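Side-chain contact in putative aldolase (Bacteroides vulgatus ATCC 8482, PDB 3DXI), which is of unknown function but has a TIM-barrel fold and belongs to the HMGL-like family: residues Gln111-Ala116 with Leu147-Ala152. Sequence-based numbering, arbitrary orientation.
Sequences QNIDRA and LSKLKA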
# COMPACT_ATOMS: atom_id res chain seq x y z
N GLN A 111 17.60 -21.49 -9.25
CA GLN A 111 18.73 -22.41 -9.17
C GLN A 111 18.44 -23.73 -9.90
O GLN A 111 19.36 -24.39 -10.39
CB GLN A 111 19.03 -22.69 -7.69
CG GLN A 111 19.93 -23.88 -7.42
CD GLN A 111 21.36 -23.48 -7.13
OE1 GLN A 111 21.62 -22.56 -6.35
NE2 GLN A 111 22.30 -24.19 -7.73
N ASN A 112 17.16 -24.08 -9.98
CA ASN A 112 16.71 -25.32 -10.61
C ASN A 112 15.96 -25.12 -11.93
O ASN A 112 15.17 -25.97 -12.34
CB ASN A 112 15.80 -26.08 -9.65
CG ASN A 112 16.44 -26.29 -8.30
OD1 ASN A 112 15.82 -26.04 -7.26
ND2 ASN A 112 17.68 -26.75 -8.30
N ILE A 113 16.22 -24.00 -12.61
CA ILE A 113 15.53 -23.71 -13.86
C ILE A 113 15.70 -24.82 -14.92
O ILE A 113 14.72 -25.21 -15.56
CB ILE A 113 16.00 -22.34 -14.44
CG1 ILE A 113 15.06 -21.90 -15.57
CG2 ILE A 113 17.44 -22.44 -14.94
CD1 ILE A 113 13.65 -21.61 -15.09
N ASP A 114 16.91 -25.33 -15.09
CA ASP A 114 17.14 -26.38 -16.08
C ASP A 114 16.36 -27.66 -15.77
O ASP A 114 15.85 -28.31 -16.68
CB ASP A 114 18.63 -26.72 -16.20
CG ASP A 114 19.42 -25.63 -16.93
OD1 ASP A 114 18.90 -25.06 -17.91
OD2 ASP A 114 20.58 -25.37 -16.54
N ARG A 115 16.27 -28.02 -14.50
CA ARG A 115 15.53 -29.22 -14.11
C ARG A 115 14.04 -28.97 -14.33
O ARG A 115 13.29 -29.88 -14.72
CB ARG A 115 15.79 -29.55 -12.64
CG ARG A 115 15.34 -30.93 -12.22
CD ARG A 115 14.97 -30.95 -10.74
NE ARG A 115 16.07 -30.54 -9.88
CZ ARG A 115 15.92 -29.95 -8.70
NH1 ARG A 115 14.71 -29.68 -8.23
NH2 ARG A 115 16.99 -29.64 -7.98
N ALA A 116 13.61 -27.74 -14.10
CA ALA A 116 12.20 -27.37 -14.28
C ALA A 116 11.82 -27.43 -15.76
O ALA A 116 10.67 -27.75 -16.10
CB ALA A 116 11.94 -25.97 -13.72
N LEU A 147 19.63 -15.53 -17.07
CA LEU A 147 18.79 -15.00 -18.13
C LEU A 147 19.01 -15.71 -19.46
O LEU A 147 18.08 -15.90 -20.24
CB LEU A 147 19.05 -13.51 -18.30
CG LEU A 147 18.70 -12.66 -17.08
CD1 LEU A 147 19.19 -11.24 -17.28
CD2 LEU A 147 17.19 -12.70 -16.86
N SER A 148 20.25 -16.13 -19.70
CA SER A 148 20.59 -16.83 -20.94
C SER A 148 19.97 -18.22 -21.00
O SER A 148 19.89 -18.83 -22.06
CB SER A 148 22.12 -16.94 -21.07
OG SER A 148 22.72 -15.65 -21.07
N LYS A 149 19.54 -18.72 -19.85
CA LYS A 149 18.92 -20.04 -19.78
C LYS A 149 17.44 -19.99 -20.10
O LYS A 149 16.77 -21.03 -20.14
CB LYS A 149 19.11 -20.64 -18.39
CG LYS A 149 20.56 -20.86 -17.99
CD LYS A 149 20.68 -21.43 -16.59
CE LYS A 149 22.14 -21.64 -16.22
NZ LYS A 149 22.32 -22.23 -14.86
N LEU A 150 16.91 -18.79 -20.33
CA LEU A 150 15.49 -18.64 -20.62
C LEU A 150 15.12 -18.91 -22.07
O LEU A 150 13.96 -19.18 -22.37
CB LEU A 150 15.01 -17.24 -20.22
CG LEU A 150 15.19 -16.87 -18.74
CD1 LEU A 150 14.51 -15.53 -18.48
CD2 LEU A 150 14.59 -17.94 -17.84
N LYS A 151 16.09 -18.86 -22.98
CA LYS A 151 15.77 -19.13 -24.37
C LYS A 151 15.25 -20.56 -24.54
O LYS A 151 14.46 -20.85 -25.44
CB LYS A 151 16.98 -18.93 -25.28
CG LYS A 151 16.66 -19.23 -26.74
CD LYS A 151 17.80 -18.89 -27.68
CE LYS A 151 17.46 -19.26 -29.12
NZ LYS A 151 18.53 -18.86 -30.07
N ALA A 152 15.68 -21.45 -23.65
CA ALA A 152 15.26 -22.85 -23.71
C ALA A 152 13.78 -23.08 -23.42
O ALA A 152 13.26 -24.18 -23.63
CB ALA A 152 16.12 -23.68 -22.75
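Asp114 OD2 faces the ammonium of Lys149, and NZ lies 4.0 Å from OD2, so the salt bridge is a long one. No hydrogen bond joins the two segments. OD2 lies as near to the methylene carbons of the lysine as to its charge: Lys149 CD is 3.9 Å from OD2. The carboxylate therefore meets the outer part of the lysine chain from the side, and the two side chains cross at about a right angle. Lys149 is extended all the way beyond CG, with chi2 to chi4 all near 180°. The straight chain runs past the first turn of helix 113-124 with its CD, CE and NZ alongside Asp114 OD2.

The protein is a TIM barrel of eight parallel strands, in which helix 113-124 follows strand 103-108. Residues 147-152 are a 3-10 segment in the long connection between strands 129-134 and 159-163. The contact joins these two parts on the outside of the barrel.

Beneath the charged pair the contact is apolar. The branch methyl of Ile113, CG2, rests against Lys149 CD at 3.8 Å. One methylene of the lysine thus serves both neighbours, the methyl and the carboxylate oxygen. CG1 of Ile113 is anti to the backbone N (chi1 -167°). This rotation sets CG2 between the backbone N and the carbonyl carbon, and from there it reaches Lys149 CD. Asp114 and Lys149 are exposed, whereas Ile113 is buried and also touches Phe146. The side chain of Leu150 packs on Thr185. On the same helix as Asp114, Arg115 NH1 forms a salt bridge with Glu82 OE1.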